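Local coordinates for putative hydantoin racemase (Klebsiella pneumoniae subsp. pneumoniae, PDB 3QVL), which interconverts the enantiomers of allantoin as a racemase of the HyuE family, and probably racemises other 5-substituted hydantoins, at residues 43-48 with 52-57; 106-111 with 199-204; 32-37 with 66-71. All coordinates share one frame; numbering follows the deposited sequence.

In the fold
The chain first meets these contacts at strand 31-36, an outermost strand of the first parallel sheet. This strand opens contact 3. The loop after it enters the ligand pocket and opens contact 1, which closes within the first turns of helix 48-68. The end of that same helix then closes contact 3, so contact 1 is nested inside the loop of contact 3. Contact 2 comes later, in series with both. It runs from the end of helix 97-108 on to strand 200-201, an outermost strand of the second sheet. Contacts 1 and 3 therefore tie together one strand-loop-helix unit. Contact 2 joins distant parts of the chain, on the opposite side of its centre.

Contact 1 (43-48 with 52-57); sequences PSIEGH and AIAAVG. With 5HY ([(4R)-2,5-dioxoimidazolidin-4-yl]acetic acid), chain C.
Ile45 reaches across to Ala54 on helix 48-68, and its CD1 lies 3.6 Å from Ala54 CB. Ile45 CG1 touches the same methyl from 3.9 Å, so the whole ethyl branch takes part. This branch sits beside the backbone N, with CG1 anti to the carbonyl carbon (chi1 -55°). CG2 takes the place anti to N. The side chain turns to the helix and also lies beside the bound [(4R)-2,5-dioxoimidazolidin-4-yl]acetic acid, while the backbone makes the polar bonds to this ligand. Ile45 N donates to OAB of the ligand at 2.9 Å. Ile45 O accepts from the ring N of the ligand at 2.9 Å, and this bond is almost straight (177°). Ile45 CB also comes within 3.6 Å of the ligand N. Phe78, Asn10, Thr117, Ser182 and Gly183 make further hydrogen bonds to the ligand.

The second link is a backbone bond. Ala52 N donates to His48 O at 3.1 Å, in the first turn of the helix. Gly47 is the N-cap, with a positive phi of 148°. Next to it, Glu46 is held by Val148 N and by a salt bridge to Lys233 of a neighbouring subunit. These bonds tie the loop after Ile45 to another loop and to the neighbouring subunit.

Ile45 does two kinds of work. Its backbone offers one donor and one acceptor, a pairing that matches the adjacent N-H and carbonyl of the hydantoin ring. Its apolar branch lies beside the ligand and packs the pocket loop onto the second turn of the helix.

Contact 2 (106-111 with 199-204); sequences TMVATR and PVIDGV
Val108 meets Pro199 and Ile201 mainly through one methyl, CG2. This methyl lies 3.8 Å from Pro199 CG and is equally close to Pro199 CB. It meets the rim of the proline ring at the CB-CG bond. Val108 CB adds a looser touch to Pro199 CG at 4.0 Å. The two side chains pass each other in opposite directions. The second partner of Val108 is Ile201, whose CD1 is 4.0 Å from Val108 CG2. Val108 CG2 is set there by chi1 of -71°, which puts it between the backbone N and the carbonyl carbon. All three touching residues are buried. Ala101 and Ala105 of helix 97-108 also touch Ile201. Val108 and Pro199 both pack on Ala220 of a neighbouring subunit, and Ile201 packs on Leu219 of that same subunit.

The contact joins the end of helix 97-108, which follows the last strand of the first parallel sheet, to an outermost strand of the second. Strand 200-201 lies beside strand 177-180 in that second sheet, and helix 189-196 connects the two in a beta-alpha-beta crossover. The contact thus bridges the two alpha/beta halves of this racemase fold.

No hydrogen bond links the two segments. The bonds of their polar groups run to other parts of the structure or stay within one segment. Ile201 makes backbone bonds to Ile178 and Leu180, and Pro199 makes one to Ile178. After the strand, Asp202 is the N-cap of helix 203-216. Its OD1 accepts a weak bond from Val204 N at 2.9 Å, and its OD2 accepts from Ser205 N. At the other segment, Thr106 OG1 is bonded to His103 O and to His103 NE2 of the neighbouring subunit.

Contact 3 (32-37 with 66-71); sequences EILAVC and REQGVD
Strand residue Leu34 faces Val70, just after helix 48-68, with their CA atoms 9.0 Å apart. That separation is spanned by side chains alone. Leu34 points toward the other segment and uses a single methyl, CD1. Val70 CG1 meets it at 3.8 Å, and Gln68 NE2 comes to 3.9 Å from it. Leu34 CG is beside the backbone N and anti to the carbonyl carbon (chi1 -62°). With chi2 of 170° the leucine is extended, which carries CD1 out to both partners. Gln68 is also extended beyond CG, and it brings the nitrogen of its amide to the leucine methyl. Both partners run obliquely across the leucine.

The turn between the two partners is a Schellman motif. Gly69 is its C-prime residue, with phi of 76°. Its N makes a weak bond to Arg66 O at 3.2 Å, and Val70 N bonds to Gly65 O. This turn sends the chain from the helix toward strand 72-75. Strand 31-36, helix 48-68 and strand 72-75 form a beta-alpha-beta crossover, with strand 2-7 lying between the two strands in the sheet. Leu34 is bonded through its backbone to Ile4 and Val6 of that middle strand. Arg3 on the same strand donates through NH2 to Gln68 O.

No hydrogen bond or charge pair links the two segments. The contact is small and lies at the surface. Within the two segments the glutamine amide N meets only a methyl. With no directional bond, the contact depends on van der Waals packing and the fit of its shapes.

Contact 1 (43-48 with 52-57)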
loop_
_atom_site.group_PDB
_atom_site.type_symbol
_atom_site.label_atom_id
_atom_site.label_comp_id
_atom_site.label_asym_id
_atom_site.label_seq_id
_atom_site.Cartn_x
_atom_site.Cartn_y
_atom_site.Cartn_z
ATOM N N PRO A 43 -25.807 -25.320 -3.195
ATOM C CA PRO A 43 -24.998 -26.498 -3.546
ATOM C C PRO A 43 -23.526 -26.193 -3.842
ATOM O O PRO A 43 -22.664 -27.036 -3.593
ATOM C CB PRO A 43 -25.691 -27.040 -4.801
ATOM C CG PRO A 43 -27.090 -26.554 -4.692
ATOM C CD PRO A 43 -26.974 -25.189 -4.088
ATOM N N SER A 44 -23.253 -25.007 -4.379
ATOM C CA SER A 44 -21.883 -24.545 -4.604
ATOM C C SER A 44 -21.813 -23.026 -4.511
ATOM O O SER A 44 -22.796 -22.333 -4.779
ATOM C CB SER A 44 -21.347 -25.026 -5.957
ATOM O OG SER A 44 -22.048 -24.434 -7.034
ATOM N N ILE A 45 -20.646 -22.518 -4.129
ATOM C CA ILE A 45 -20.459 -21.085 -3.924
ATOM C C ILE A 45 -19.691 -20.479 -5.097
ATOM O O ILE A 45 -18.499 -20.743 -5.281
ATOM C CB ILE A 45 -19.764 -20.793 -2.576
ATOM C CG1 ILE A 45 -20.552 -21.435 -1.429
ATOM C CG2 ILE A 45 -19.642 -19.292 -2.353
ATOM C CD1 ILE A 45 -19.704 -21.841 -0.245
ATOM N N GLU A 46 -20.395 -19.673 -5.887
ATOM C CA GLU A 46 -19.867 -19.138 -7.141
ATOM C C GLU A 46 -20.171 -17.648 -7.290
ATOM O O GLU A 46 -20.653 -17.203 -8.334
ATOM C CB GLU A 46 -20.446 -19.912 -8.330
ATOM C CG GLU A 46 -20.093 -21.394 -8.351
ATOM C CD GLU A 46 -20.790 -22.155 -9.461
ATOM O OE1 GLU A 46 -22.011 -21.962 -9.651
ATOM O OE2 GLU A 46 -20.117 -22.958 -10.139
ATOM N N GLY A 47 -19.888 -16.884 -6.242
ATOM C CA GLY A 47 -20.137 -15.447 -6.248
ATOM C C GLY A 47 -20.506 -14.904 -4.883
ATOM O O GLY A 47 -20.537 -15.642 -3.896
ATOM N N HIS A 48 -20.800 -13.607 -4.840
ATOM C CA HIS A 48 -21.042 -12.890 -3.589
ATOM C C HIS A 48 -22.391 -13.241 -2.960
ATOM O O HIS A 48 -22.506 -13.326 -1.734
ATOM C CB HIS A 48 -20.919 -11.379 -3.813
ATOM C CG HIS A 48 -19.686 -10.981 -4.567
ATOM N ND1 HIS A 48 -18.494 -10.685 -3.943
ATOM C CD2 HIS A 48 -19.462 -10.836 -5.893
ATOM C CE1 HIS A 48 -17.588 -10.376 -4.854
ATOM N NE2 HIS A 48 -18.150 -10.459 -6.046
ATOM N N ALA A 52 -22.929 -14.996 0.801
ATOM C CA ALA A 52 -23.784 -14.447 1.854
ATOM C C ALA A 52 -24.696 -15.519 2.448
ATOM O O ALA A 52 -24.909 -15.557 3.661
ATOM C CB ALA A 52 -24.601 -13.278 1.324
ATOM N N ILE A 53 -25.224 -16.384 1.584
ATOM C CA ILE A 53 -26.045 -17.517 2.013
ATOM C C ILE A 53 -25.199 -18.523 2.793
ATOM O O ILE A 53 -25.595 -18.975 3.872
ATOM C CB ILE A 53 -26.740 -18.203 0.809
ATOM C CG1 ILE A 53 -27.778 -17.263 0.190
ATOM C CG2 ILE A 53 -27.399 -19.519 1.232
ATOM C CD1 ILE A 53 -28.315 -17.723 -1.146
ATOM N N ALA A 54 -24.026 -18.847 2.248
ATOM C CA ALA A 54 -23.103 -19.798 2.865
ATOM C C ALA A 54 -22.648 -19.358 4.256
ATOM O O ALA A 54 -22.489 -20.192 5.149
ATOM C CB ALA A 54 -21.903 -20.030 1.965
ATOM N N ALA A 55 -22.451 -18.051 4.429
ATOM C CA ALA A 55 -22.021 -17.479 5.708
ATOM C C ALA A 55 -22.974 -17.816 6.859
ATOM O O ALA A 55 -22.529 -18.162 7.955
ATOM C CB ALA A 55 -21.841 -15.970 5.584
ATOM N N VAL A 56 -24.278 -17.719 6.600
ATOM C CA VAL A 56 -25.300 -18.048 7.599
ATOM C C VAL A 56 -25.349 -19.558 7.861
ATOM O O VAL A 56 -25.536 -19.990 9.002
ATOM C CB VAL A 56 -26.691 -17.477 7.205
ATOM C CG1 VAL A 56 -27.808 -18.074 8.060
ATOM C CG2 VAL A 56 -26.686 -15.962 7.340
ATOM N N GLY A 57 -25.160 -20.347 6.805
ATOM C CA GLY A 57 -25.060 -21.801 6.926
ATOM C C GLY A 57 -23.884 -22.233 7.785
ATOM O O GLY A 57 -23.993 -23.184 8.563
HETATM C C 5HY C . -15.098 -23.550 -2.621
HETATM N N 5HY C . -16.796 -22.478 -3.744
HETATM O O 5HY C . -14.018 -23.853 -2.117
HETATM C CA 5HY C . -15.391 -22.261 -3.378
HETATM C CB 5HY C . -14.486 -22.073 -4.616
HETATM C CG 5HY C . -14.358 -23.282 -5.556
HETATM O OAB 5HY C . -18.323 -24.092 -3.331
HETATM N NAF 5HY C . -16.205 -24.287 -2.565
HETATM C CAI 5HY C . -17.183 -23.644 -3.215
HETATM O OD1 5HY C . -13.810 -23.067 -6.657
HETATM O OD2 5HY C . -14.784 -24.392 -5.169
#

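Contact 2 (106-111 with 199-204)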
loop_
_atom_site.group_PDB
_atom_site.type_symbol
_atom_site.label_atom_id
_atom_site.label_comp_id
_atom_site.label_asym_id
_atom_site.label_seq_id
_atom_site.Cartn_x
_atom_site.Cartn_y
_atom_site.Cartn_z
ATOM N N THR A 106 3.371 -19.036 2.218
ATOM C CA THR A 106 4.414 -18.055 2.524
ATOM C C THR A 106 5.544 -18.653 3.368
ATOM O O THR A 106 6.613 -18.050 3.503
ATOM C CB THR A 106 3.842 -16.810 3.242
ATOM O OG1 THR A 106 3.275 -17.195 4.501
ATOM C CG2 THR A 106 2.776 -16.127 2.388
ATOM N N MET A 107 5.301 -19.836 3.927
ATOM C CA MET A 107 6.285 -20.522 4.762
ATOM C C MET A 107 7.194 -21.461 3.963
ATOM O O MET A 107 8.232 -21.899 4.464
ATOM C CB MET A 107 5.585 -21.298 5.881
ATOM C CG MET A 107 4.867 -20.421 6.894
ATOM S SD MET A 107 4.054 -21.390 8.176
ATOM C CE MET A 107 3.183 -20.102 9.065
ATOM N N VAL A 108 6.803 -21.764 2.726
ATOM C CA VAL A 108 7.551 -22.709 1.886
ATOM C C VAL A 108 7.994 -22.134 0.535
ATOM O O VAL A 108 8.726 -22.785 -0.215
ATOM C CB VAL A 108 6.775 -24.042 1.667
ATOM C CG1 VAL A 108 6.729 -24.858 2.955
ATOM C CG2 VAL A 108 5.368 -23.782 1.128
ATOM N N ALA A 109 7.544 -20.917 0.232
ATOM C CA ALA A 109 7.889 -20.237 -1.016
ATOM C C ALA A 109 7.852 -18.722 -0.844
ATOM O O ALA A 109 7.170 -18.209 0.046
ATOM C CB ALA A 109 6.947 -20.667 -2.137
ATOM N N THR A 110 8.589 -18.012 -1.696
ATOM C CA THR A 110 8.570 -16.549 -1.686
ATOM C C THR A 110 7.239 -16.033 -2.228
ATOM O O THR A 110 6.637 -15.125 -1.652
ATOM C CB THR A 110 9.729 -15.943 -2.506
ATOM O OG1 THR A 110 9.697 -16.461 -3.842
ATOM C CG2 THR A 110 11.071 -16.266 -1.862
ATOM N N ARG A 111 6.794 -16.620 -3.336
ATOM C CA ARG A 111 5.517 -16.260 -3.950
ATOM C C ARG A 111 4.755 -17.499 -4.411
ATOM O O ARG A 111 5.358 -18.521 -4.747
ATOM C CB ARG A 111 5.722 -15.296 -5.123
ATOM C CG ARG A 111 6.330 -13.947 -4.742
ATOM C CD ARG A 111 6.176 -12.924 -5.855
ATOM N NE ARG A 111 6.789 -13.370 -7.104
ATOM C CZ ARG A 111 6.597 -12.794 -8.286
ATOM N NH1 ARG A 111 7.201 -13.278 -9.363
ATOM N NH2 ARG A 111 5.803 -11.735 -8.399
ATOM N N PRO A 199 5.523 -27.419 -3.564
ATOM C CA PRO A 199 4.364 -27.444 -2.674
ATOM C C PRO A 199 3.075 -27.057 -3.398
ATOM O O PRO A 199 2.948 -25.935 -3.894
ATOM C CB PRO A 199 4.712 -26.400 -1.605
ATOM C CG PRO A 199 6.188 -26.279 -1.653
ATOM C CD PRO A 199 6.557 -26.486 -3.084
ATOM N N VAL A 200 2.149 -28.007 -3.482
ATOM C CA VAL A 200 0.797 -27.741 -3.957
ATOM C C VAL A 200 -0.100 -27.889 -2.736
ATOM O O VAL A 200 -0.253 -28.986 -2.194
ATOM C CB VAL A 200 0.371 -28.701 -5.094
ATOM C CG1 VAL A 200 -1.019 -28.346 -5.605
ATOM C CG2 VAL A 200 1.381 -28.656 -6.238
ATOM N N ILE A 201 -0.675 -26.772 -2.301
ATOM C CA ILE A 201 -1.261 -26.678 -0.966
ATOM C C ILE A 201 -2.787 -26.708 -0.958
ATOM O O ILE A 201 -3.444 -25.923 -1.646
ATOM C CB ILE A 201 -0.721 -25.433 -0.209
ATOM C CG1 ILE A 201 0.801 -25.536 -0.063
ATOM C CG2 ILE A 201 -1.384 -25.288 1.164
ATOM C CD1 ILE A 201 1.506 -24.214 0.092
ATOM N N ASP A 202 -3.327 -27.637 -0.174
ATOM C CA ASP A 202 -4.754 -27.716 0.098
ATOM C C ASP A 202 -5.056 -27.039 1.429
ATOM O O ASP A 202 -4.475 -27.388 2.462
ATOM C CB ASP A 202 -5.211 -29.179 0.129
ATOM C CG ASP A 202 -6.489 -29.382 0.925
ATOM O OD1 ASP A 202 -7.466 -28.638 0.699
ATOM O OD2 ASP A 202 -6.516 -30.294 1.776
ATOM N N GLY A 203 -5.976 -26.080 1.394
ATOM C CA GLY A 203 -6.369 -25.330 2.581
ATOM C C GLY A 203 -7.116 -26.129 3.631
ATOM O O GLY A 203 -7.050 -25.803 4.816
ATOM N N VAL A 204 -7.834 -27.167 3.200
ATOM C CA VAL A 204 -8.581 -28.030 4.122
ATOM C C VAL A 204 -7.634 -28.694 5.119
ATOM O O VAL A 204 -7.788 -28.538 6.333
ATOM C CB VAL A 204 -9.421 -29.102 3.373
ATOM C CG1 VAL A 204 -10.114 -30.035 4.361
ATOM C CG2 VAL A 204 -10.446 -28.440 2.459
#

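Contact 3 (32-37 with 66-71)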
loop_
_atom_site.group_PDB
_atom_site.type_symbol
_atom_site.label_atom_id
_atom_site.label_comp_id
_atom_site.label_asym_id
_atom_site.label_seq_id
_atom_site.Cartn_x
_atom_site.Cartn_y
_atom_site.Cartn_z
ATOM N N GLU A 32 -10.353 -36.214 16.106
ATOM C CA GLU A 32 -11.564 -36.641 15.418
ATOM C C GLU A 32 -12.061 -35.514 14.518
ATOM O O GLU A 32 -12.171 -34.364 14.950
ATOM C CB GLU A 32 -12.650 -37.030 16.426
ATOM C CG GLU A 32 -13.917 -37.613 15.794
ATOM C CD GLU A 32 -15.053 -37.805 16.788
ATOM O OE1 GLU A 32 -14.831 -37.653 18.009
ATOM O OE2 GLU A 32 -16.179 -38.113 16.342
ATOM N N ILE A 33 -12.349 -35.855 13.265
ATOM C CA ILE A 33 -12.888 -34.898 12.304
ATOM C C ILE A 33 -14.405 -35.046 12.217
ATOM O O ILE A 33 -14.918 -36.146 11.994
ATOM C CB ILE A 33 -12.248 -35.075 10.894
ATOM C CG1 ILE A 33 -10.724 -34.858 10.936
ATOM C CG2 ILE A 33 -12.931 -34.176 9.851
ATOM C CD1 ILE A 33 -10.263 -33.462 11.373
ATOM N N LEU A 34 -15.113 -33.937 12.410
ATOM C CA LEU A 34 -16.556 -33.894 12.205
ATOM C C LEU A 34 -16.866 -33.097 10.942
ATOM O O LEU A 34 -16.983 -31.867 10.977
ATOM C CB LEU A 34 -17.272 -33.302 13.427
ATOM C CG LEU A 34 -17.166 -34.035 14.771
ATOM C CD1 LEU A 34 -17.726 -33.169 15.887
ATOM C CD2 LEU A 34 -17.875 -35.388 14.741
ATOM N N ALA A 35 -16.976 -33.809 9.821
ATOM C CA ALA A 35 -17.258 -33.195 8.527
ATOM C C ALA A 35 -18.753 -32.945 8.368
ATOM O O ALA A 35 -19.553 -33.885 8.362
ATOM C CB ALA A 35 -16.729 -34.066 7.395
ATOM N N VAL A 36 -19.121 -31.672 8.253
ATOM C CA VAL A 36 -20.526 -31.267 8.180
ATOM C C VAL A 36 -20.781 -30.245 7.070
ATOM O O VAL A 36 -19.847 -29.657 6.523
ATOM C CB VAL A 36 -21.039 -30.689 9.534
ATOM C CG1 VAL A 36 -21.015 -31.751 10.634
ATOM C CG2 VAL A 36 -20.238 -29.451 9.945
ATOM N N CYS A 37 -22.058 -30.050 6.750
ATOM C CA CYS A 37 -22.495 -29.010 5.825
ATOM C C CYS A 37 -23.852 -28.468 6.291
ATOM O O CYS A 37 -24.547 -29.142 7.056
ATOM C CB CYS A 37 -22.574 -29.554 4.397
ATOM S SG CYS A 37 -23.688 -30.948 4.186
ATOM N N ARG A 66 -20.339 -25.653 18.754
ATOM C CA ARG A 66 -20.152 -25.090 20.092
ATOM C C ARG A 66 -21.016 -25.805 21.137
ATOM O O ARG A 66 -20.587 -25.995 22.278
ATOM C CB ARG A 66 -20.436 -23.584 20.090
ATOM C CG ARG A 66 -20.061 -22.873 21.386
ATOM C CD ARG A 66 -20.379 -21.392 21.323
ATOM N NE ARG A 66 -20.434 -20.792 22.655
ATOM C CZ ARG A 66 -20.819 -19.544 22.910
ATOM N NH1 ARG A 66 -21.185 -18.735 21.922
ATOM N NH2 ARG A 66 -20.835 -19.100 24.158
ATOM N N GLU A 67 -22.226 -26.198 20.737
ATOM C CA GLU A 67 -23.118 -26.992 21.588
ATOM C C GLU A 67 -22.514 -28.359 21.905
ATOM O O GLU A 67 -22.673 -28.876 23.013
ATOM C CB GLU A 67 -24.487 -27.172 20.925
ATOM C CG GLU A 67 -25.392 -25.948 20.991
ATOM C CD GLU A 67 -26.731 -26.161 20.298
ATOM O OE1 GLU A 67 -27.735 -25.576 20.759
ATOM O OE2 GLU A 67 -26.785 -26.908 19.297
ATOM N N GLN A 68 -21.820 -28.930 20.923
ATOM C CA GLN A 68 -21.149 -30.221 21.072
ATOM C C GLN A 68 -19.842 -30.098 21.856
ATOM O O GLN A 68 -19.316 -31.094 22.357
ATOM C CB GLN A 68 -20.883 -30.848 19.700
ATOM C CG GLN A 68 -22.144 -31.270 18.947
ATOM C CD GLN A 68 -21.901 -31.538 17.466
ATOM O OE1 GLN A 68 -22.722 -32.171 16.802
ATOM N NE2 GLN A 68 -20.777 -31.056 16.942
ATOM N N GLY A 69 -19.326 -28.875 21.957
ATOM C CA GLY A 69 -18.090 -28.606 22.684
ATOM C C GLY A 69 -16.847 -29.022 21.921
ATOM O O GLY A 69 -15.900 -29.550 22.509
ATOM N N VAL A 70 -16.851 -28.785 20.611
ATOM C CA VAL A 70 -15.689 -29.078 19.769
ATOM C C VAL A 70 -14.542 -28.114 20.085
ATOM O O VAL A 70 -14.767 -27.011 20.591
ATOM C CB VAL A 70 -16.025 -29.054 18.248
ATOM C CG1 VAL A 70 -17.113 -30.070 17.918
ATOM C CG2 VAL A 70 -16.434 -27.659 17.790
ATOM N N ASP A 71 -13.320 -28.543 19.790
ATOM C CA ASP A 71 -12.124 -27.773 20.124
ATOM C C ASP A 71 -11.826 -26.659 19.121
ATOM O O ASP A 71 -11.158 -25.680 19.455
ATOM C CB ASP A 71 -10.921 -28.707 20.273
ATOM C CG ASP A 71 -11.082 -29.676 21.428
ATOM O OD1 ASP A 71 -10.944 -29.245 22.592
ATOM O OD2 ASP A 71 -11.350 -30.868 21.173
#